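Geranylgeranyl pyrophosphate synthase (Corynebacterium glutamicum, PDB 3LMD) probably catalyses magnesium-dependent chain elongation of isoprenyl diphosphates, as in other members of the FPP/GGPP synthase family. Local coordinates at residues 53-58 / 144-149; 100-105 / 151-156. All blocks are in the same frame, centred on the assembly; numbering follows the deposited sequence.

Interaction 1. Residues 53-58 / 144-149; sequences TELSSG and DILLAH
E54, in the last turn of helix 34-55, brings the two backbones together, its CA lying 6.2 Å from that of H149 on helix 132-157. The C-terminal end of one helix is laid against the flank of another, within the all-helical fold of the trans-prenyl synthases. It illustrates how a backbone carbonyl can press on an aromatic ring without bonding to it. E54 O hangs over one face of the H149 imidazole, toward the rim, and is 3.0 Å from NE2, but the angle is poor for a hydrogen bond. That oxygen instead accepts the backbone N-H of S57. The opposite face of the ring carries I145 O, 3.3 Å above the plane, so the imidazole is sandwiched between carbonyls of both segments.

What NE2 does bond to is water 2, in the ring plane at 2.8 Å. The same water donates to L55 O and S57 O, tying the ring edge to the last helical carbonyl and to the turn after it. The E54 side chain slides past H149 in the opposite direction. Bent at chi2 (-75°), it sets OE1 beside the root of the imidazole, 3.2 Å from H149 CB, with carboxylate and ring planes 48° apart. OE2 accepts a hydrogen bond from water 1 at 2.6 Å, and this water also donates to H149 O, so both ends of the histidine are held through solvent.

Beside these polar groups, CD2 of L55 meets the isopropyl end of L146, 3.8 Å from its CG, while M67 and V66 of helix 60-69 extend this apolar patch. The turn itself is fastened locally: S57 OG donates to T53 O over 2.6 Å, approaching from 39° above the carbonyl plane.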
ATOM      1  N   THR A  53      18.873   1.658   4.859  1.00 22.34           N
ATOM      2  CA  THR A  53      19.099   0.838   3.663  1.00 24.68           C
ATOM      3  C   THR A  53      17.792   0.634   2.870  1.00 23.74           C
ATOM      4  O   THR A  53      17.753   0.800   1.655  1.00 25.97           O
ATOM      5  CB  THR A  53      19.726  -0.513   4.047  1.00 27.71           C
ATOM      6  OG1 THR A  53      21.090  -0.279   4.460  1.00 30.13           O
ATOM      7  CG2 THR A  53      19.720  -1.468   2.891  1.00 31.50           C
ATOM      8  N   GLU A  54      16.721   0.250   3.555  1.00 26.48           N
ATOM      9  CA  GLU A  54      15.450   0.022   2.854  1.00 26.42           C
ATOM     10  C   GLU A  54      14.932   1.299   2.205  1.00 23.63           C
ATOM     11  O   GLU A  54      14.503   1.287   1.054  1.00 26.69           O
ATOM     12  CB  GLU A  54      14.390  -0.514   3.843  1.00 24.69           C
ATOM     13  CG  GLU A  54      14.647  -1.927   4.286  1.00 29.93           C
ATOM     14  CD  GLU A  54      14.303  -2.946   3.177  1.00 28.13           C
ATOM     15  OE1 GLU A  54      13.860  -2.540   2.094  1.00 38.31           O
ATOM     16  OE2 GLU A  54      14.482  -4.154   3.382  1.00 37.15           O
ATOM     17  N   LEU A  55      14.929   2.401   2.955  1.00 22.57           N
ATOM     18  CA  LEU A  55      14.389   3.642   2.417  1.00 25.84           C
ATOM     19  C   LEU A  55      15.187   4.104   1.191  1.00 28.91           C
ATOM     20  O   LEU A  55      14.650   4.764   0.283  1.00 29.98           O
ATOM     21  CB  LEU A  55      14.390   4.740   3.498  1.00 25.00           C
ATOM     22  CG  LEU A  55      13.552   4.446   4.753  1.00 28.78           C
ATOM     23  CD1 LEU A  55      13.690   5.597   5.750  1.00 28.74           C
ATOM     24  CD2 LEU A  55      12.091   4.281   4.337  1.00 31.62           C
ATOM     25  N   SER A  56      16.473   3.753   1.147  1.00 24.42           N
ATOM     26  CA  SER A  56      17.309   4.198   0.016  1.00 24.04           C
ATOM     27  C   SER A  56      17.551   3.082  -0.998  1.00 24.38           C
ATOM     28  O   SER A  56      18.546   3.124  -1.751  1.00 26.55           O
ATOM     29  CB  SER A  56      18.660   4.766   0.524  1.00 25.06           C
ATOM     30  OG  SER A  56      19.351   3.793   1.309  1.00 26.87           O
ATOM     31  N   SER A  57      16.651   2.095  -1.032  1.00 24.07           N
ATOM     32  CA  SER A  57      16.733   1.024  -2.035  1.00 19.98           C
ATOM     33  C   SER A  57      15.806   1.278  -3.238  1.00 25.03           C
ATOM     34  O   SER A  57      14.672   1.751  -3.073  1.00 25.93           O
ATOM     35  CB  SER A  57      16.372  -0.329  -1.402  1.00 25.02           C
ATOM     36  OG  SER A  57      17.321  -0.695  -0.425  1.00 28.96           O
ATOM     37  N   GLY A  58      16.284   0.949  -4.436  1.00 23.77           N
ATOM     38  CA  GLY A  58      15.456   1.106  -5.635  1.00 25.92           C
ATOM     39  C   GLY A  58      16.083   2.065  -6.615  1.00 31.95           C
ATOM     40  O   GLY A  58      17.232   2.533  -6.411  1.00 27.28           O
ATOM     41  N   ASP A 144       3.668   3.489  -1.027  1.00 25.97           N
ATOM     42  CA  ASP A 144       3.562   2.135  -1.613  1.00 25.57           C
ATOM     43  C   ASP A 144       4.910   1.402  -1.701  1.00 22.64           C
ATOM     44  O   ASP A 144       4.983   0.165  -1.470  1.00 23.97           O
ATOM     45  CB  ASP A 144       2.929   2.185  -3.007  1.00 23.76           C
ATOM     46  CG  ASP A 144       1.445   2.566  -2.959  1.00 34.23           C
ATOM     47  OD1 ASP A 144       0.868   2.621  -1.854  1.00 29.58           O
ATOM     48  OD2 ASP A 144       0.849   2.814  -4.026  1.00 32.20           O
ATOM     49  N   ILE A 145       5.975   2.114  -2.087  1.00 21.51           N
ATOM     50  CA  ILE A 145       7.240   1.418  -2.230  1.00 23.23           C
ATOM     51  C   ILE A 145       7.723   1.032  -0.822  1.00 20.15           C
ATOM     52  O   ILE A 145       8.356  -0.023  -0.653  1.00 24.81           O
ATOM     53  CB  ILE A 145       8.348   2.232  -3.006  1.00 22.38           C
ATOM     54  CG1 ILE A 145       9.526   1.320  -3.363  1.00 28.41           C
ATOM     55  CG2 ILE A 145       8.860   3.471  -2.190  1.00 22.76           C
ATOM     56  CD1 ILE A 145       9.261   0.375  -4.549  1.00 31.22           C
ATOM     57  N   LEU A 146       7.401   1.845   0.179  1.00 20.86           N
ATOM     58  CA  LEU A 146       7.732   1.450   1.571  1.00 23.35           C
ATOM     59  C   LEU A 146       7.055   0.137   1.956  1.00 27.14           C
ATOM     60  O   LEU A 146       7.678  -0.760   2.548  1.00 23.96           O
ATOM     61  CB  LEU A 146       7.419   2.583   2.583  1.00 23.86           C
ATOM     62  CG  LEU A 146       8.639   3.444   2.960  1.00 26.98           C
ATOM     63  CD1 LEU A 146       9.273   4.173   1.766  1.00 30.71           C
ATOM     64  CD2 LEU A 146       8.195   4.417   4.026  1.00 23.71           C
ATOM     65  N   LEU A 147       5.783   0.003   1.607  1.00 24.85           N
ATOM     66  CA  LEU A 147       5.063  -1.266   1.852  1.00 23.21           C
ATOM     67  C   LEU A 147       5.726  -2.422   1.098  1.00 26.32           C
ATOM     68  O   LEU A 147       5.844  -3.530   1.627  1.00 22.37           O
ATOM     69  CB  LEU A 147       3.553  -1.136   1.498  1.00 24.54           C
ATOM     70  CG  LEU A 147       2.898  -0.054   2.402  1.00 34.46           C
ATOM     71  CD1 LEU A 147       1.547   0.442   1.924  1.00 37.51           C
ATOM     72  CD2 LEU A 147       2.792  -0.489   3.895  1.00 31.62           C
ATOM     73  N   ALA A 148       6.210  -2.180  -0.114  1.00 21.40           N
ATOM     74  CA  ALA A 148       6.932  -3.248  -0.831  1.00 23.60           C
ATOM     75  C   ALA A 148       8.238  -3.624  -0.090  1.00 27.23           C
ATOM     76  O   ALA A 148       8.565  -4.804   0.025  1.00 24.30           O
ATOM     77  CB  ALA A 148       7.269  -2.836  -2.280  1.00 31.34           C
ATOM     78  N   HIS A 149       8.994  -2.623   0.365  1.00 25.62           N
ATOM     79  CA  HIS A 149      10.197  -2.876   1.192  1.00 26.23           C
ATOM     80  C   HIS A 149       9.844  -3.695   2.436  1.00 25.57           C
ATOM     81  O   HIS A 149      10.543  -4.664   2.796  1.00 25.54           O
ATOM     82  CB  HIS A 149      10.839  -1.566   1.706  1.00 23.97           C
ATOM     83  CG  HIS A 149      11.375  -0.678   0.623  1.00 27.30           C
ATOM     84  ND1 HIS A 149      11.962  -1.167  -0.512  1.00 26.04           N
ATOM     85  CD2 HIS A 149      11.452   0.671   0.536  1.00 25.95           C
ATOM     86  CE1 HIS A 149      12.362  -0.163  -1.274  1.00 23.59           C
ATOM     87  NE2 HIS A 149      12.055   0.967  -0.659  1.00 27.34           N
TER
HETATM   88  O   HOH W   1      13.224  -5.699   1.714  1.00 32.57           O
HETATM   89  O   HOH W   2      13.007   3.501  -1.537  1.00 30.66           O

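Interaction 2. Residues 100-105 / 151-156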
ATOM      1  N   ALA A 100      12.188  -7.011  12.446  1.00 25.31           N
ATOM      2  CA  ALA A 100      10.785  -6.722  12.800  1.00 25.78           C
ATOM      3  C   ALA A 100      10.563  -5.258  13.199  1.00 26.05           C
ATOM      4  O   ALA A 100       9.562  -4.660  12.812  1.00 25.89           O
ATOM      5  CB  ALA A 100      10.281  -7.681  13.894  1.00 25.55           C
ATOM      6  N   ALA A 101      11.486  -4.664  13.951  1.00 21.99           N
ATOM      7  CA  ALA A 101      11.353  -3.275  14.390  1.00 23.60           C
ATOM      8  C   ALA A 101      11.383  -2.350  13.190  1.00 24.94           C
ATOM      9  O   ALA A 101      10.657  -1.333  13.149  1.00 25.50           O
ATOM     10  CB  ALA A 101      12.477  -2.891  15.391  1.00 24.47           C
ATOM     11  N   VAL A 102      12.181  -2.725  12.200  1.00 21.86           N
ATOM     12  CA  VAL A 102      12.282  -1.942  10.984  1.00 23.51           C
ATOM     13  C   VAL A 102      10.963  -2.047  10.219  1.00 19.24           C
ATOM     14  O   VAL A 102      10.473  -1.062   9.678  1.00 23.59           O
ATOM     15  CB  VAL A 102      13.487  -2.372  10.108  1.00 25.77           C
ATOM     16  CG1 VAL A 102      13.392  -1.760   8.672  1.00 24.53           C
ATOM     17  CG2 VAL A 102      14.830  -1.994  10.809  1.00 23.00           C
ATOM     18  N   VAL A 103      10.395  -3.249  10.184  1.00 22.47           N
ATOM     19  CA  VAL A 103       9.111  -3.425   9.505  1.00 21.74           C
ATOM     20  C   VAL A 103       8.052  -2.535  10.160  1.00 26.53           C
ATOM     21  O   VAL A 103       7.274  -1.870   9.463  1.00 24.10           O
ATOM     22  CB  VAL A 103       8.674  -4.903   9.531  1.00 21.23           C
ATOM     23  CG1 VAL A 103       7.164  -5.057   9.126  1.00 25.21           C
ATOM     24  CG2 VAL A 103       9.560  -5.729   8.559  1.00 24.70           C
ATOM     25  N   VAL A 104       8.015  -2.522  11.490  1.00 23.35           N
ATOM     26  CA  VAL A 104       7.050  -1.658  12.189  1.00 27.11           C
ATOM     27  C   VAL A 104       7.270  -0.202  11.812  1.00 23.37           C
ATOM     28  O   VAL A 104       6.312   0.531  11.500  1.00 23.95           O
ATOM     29  CB  VAL A 104       7.111  -1.843  13.718  1.00 25.95           C
ATOM     30  CG1 VAL A 104       6.241  -0.781  14.449  1.00 24.83           C
ATOM     31  CG2 VAL A 104       6.649  -3.270  14.062  1.00 25.31           C
ATOM     32  N   GLU A 105       8.514   0.243  11.851  1.00 22.32           N
ATOM     33  CA  GLU A 105       8.773   1.652  11.540  1.00 25.02           C
ATOM     34  C   GLU A 105       8.470   2.037  10.094  1.00 26.62           C
ATOM     35  O   GLU A 105       7.988   3.146   9.837  1.00 27.82           O
ATOM     36  CB  GLU A 105      10.199   2.065  11.920  1.00 26.68           C
ATOM     37  CG  GLU A 105      10.452   3.539  11.672  1.00 28.12           C
ATOM     38  CD  GLU A 105       9.760   4.468  12.682  1.00 31.65           C
ATOM     39  OE1 GLU A 105       9.004   4.002  13.548  1.00 30.44           O
ATOM     40  OE2 GLU A 105      10.004   5.696  12.631  1.00 31.03           O
ATOM     41  N   SER A 151       7.343  -5.701   2.949  1.00 24.83           N
ATOM     42  CA  SER A 151       7.008  -7.081   2.574  1.00 24.90           C
ATOM     43  C   SER A 151       8.250  -7.918   2.292  1.00 25.62           C
ATOM     44  O   SER A 151       8.284  -9.115   2.624  1.00 25.19           O
ATOM     45  CB  SER A 151       6.107  -7.091   1.328  1.00 29.32           C
ATOM     46  OG  SER A 151       4.920  -6.379   1.605  1.00 34.69           O
ATOM     47  N   GLY A 152       9.258  -7.316   1.659  1.00 26.99           N
ATOM     48  CA  GLY A 152      10.538  -8.016   1.426  1.00 25.14           C
ATOM     49  C   GLY A 152      11.106  -8.540   2.744  1.00 24.87           C
ATOM     50  O   GLY A 152      11.455  -9.739   2.863  1.00 24.51           O
ATOM     51  N   LEU A 153      11.205  -7.659   3.743  1.00 24.98           N
ATOM     52  CA  LEU A 153      11.729  -8.078   5.066  1.00 28.26           C
ATOM     53  C   LEU A 153      10.839  -9.122   5.748  1.00 28.64           C
ATOM     54  O   LEU A 153      11.320 -10.093   6.355  1.00 25.34           O
ATOM     55  CB  LEU A 153      11.895  -6.876   6.001  1.00 28.89           C
ATOM     56  CG  LEU A 153      12.971  -5.857   5.611  1.00 30.45           C
ATOM     57  CD1 LEU A 153      12.953  -4.685   6.611  1.00 26.68           C
ATOM     58  CD2 LEU A 153      14.358  -6.557   5.567  1.00 31.98           C
ATOM     59  N   MET A 154       9.535  -8.924   5.672  1.00 23.90           N
ATOM     60  CA  MET A 154       8.581  -9.897   6.265  1.00 23.39           C
ATOM     61  C   MET A 154       8.702 -11.272   5.652  1.00 24.41           C
ATOM     62  O   MET A 154       8.461 -12.264   6.333  1.00 27.82           O
ATOM     63  CB  MET A 154       7.106  -9.403   6.099  1.00 24.34           C
ATOM     64  CG  MET A 154       6.840  -8.205   6.997  1.00 28.22           C
ATOM     65  SD  MET A 154       5.032  -7.834   7.121  1.00 24.02           S
ATOM     66  CE  MET A 154       4.568  -8.341   5.584  1.00 23.41           C
ATOM     67  N   SER A 155       9.041 -11.346   4.362  1.00 25.91           N
ATOM     68  CA  SER A 155       9.262 -12.652   3.720  1.00 25.81           C
ATOM     69  C   SER A 155      10.383 -13.439   4.396  1.00 30.77           C
ATOM     70  O   SER A 155      10.436 -14.665   4.300  1.00 27.48           O
ATOM     71  CB  SER A 155       9.558 -12.520   2.213  1.00 26.38           C
ATOM     72  OG  SER A 155      10.919 -12.105   1.929  1.00 25.78           O
ATOM     73  N   GLN A 156      11.268 -12.733   5.092  1.00 26.04           N
ATOM     74  CA  GLN A 156      12.359 -13.395   5.792  1.00 29.97           C
ATOM     75  C   GLN A 156      11.994 -13.649   7.253  1.00 33.20           C
ATOM     76  O   GLN A 156      12.674 -14.423   7.942  1.00 34.92           O
ATOM     77  CB  GLN A 156      13.649 -12.558   5.705  1.00 27.41           C
ATOM     78  CG  GLN A 156      14.131 -12.350   4.255  1.00 26.93           C
ATOM     79  CD  GLN A 156      15.462 -11.624   4.212  1.00 30.30           C
ATOM     80  OE1 GLN A 156      15.598 -10.538   4.780  1.00 28.83           O
ATOM     81  NE2 GLN A 156      16.455 -12.231   3.565  1.00 28.00           N
TER
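V102 and V103 meet L153 and M154 with no flat group between them: no ring, amide or carboxylate offers a face or an edge here, and the contact is made by branched and thioether side chains alone. Such a seam shows how two helices can pack through apolar side chains alone. The short helical segments run antiparallel, their axes 9.6 Å apart and inclined at 151°, and their CA atoms come nearest at V103 and L153.

V103 makes the largest share of the contact, with CG2 chiefly on the leucine and CG1 on the methionine. Its CG2 lies alongside the root of the leucine, 3.6 Å from L153 CB, the two side chains sliding past each other in opposite directions. The other methyl, placed anti to the backbone N (chi1 166°), turns to the methionine and approaches M154 CG at 3.8 Å. It also comes within 4.0 Å of M154 SD, and these two side chains cross at about a right angle. The methionine chain bends at chi3 (-32°) beyond this point, and its further neighbours are T161, V162 and F165 of helix 159-181. V102 reaches the leucine from another quarter: its CG1 stands 3.6 Å from L153 CD1, again nearly at right angles.

All four residues are buried, and the apolar seam continues through V47 and L50 of helix 34-55, which pack on V102. Around it, S151 and S155 pack on F165 and A163 of the second subunit, so helix 132-157 serves the subunit interface as well as the interior. The contact lies away from the metal-binding residues. The arrangement is an antiparallel helix pair within the helical bundle of the class I terpenoid synthase fold, joining helix 95-118 to helix 132-157.

Both interactions use helix 132-157, and their centres lie 11 Å apart, but they join it to different partners: interaction 1 to the end of helix 34-55, interaction 2 to helix 95-118. Interaction 1 is only partly buried, and water joins its polar groups. Interaction 2 is wholly buried and purely apolar. They are continuous at E54, whose carboxylate packs on L153, so a carboxylate of one contact touches the hydrocarbon of the other. Helix 95-118 also reaches into the first contact, where I106 touches E54 and L146. Both contacts adjoin the second subunit through residues of helix 132-157, so this helix lies at the dimer interface.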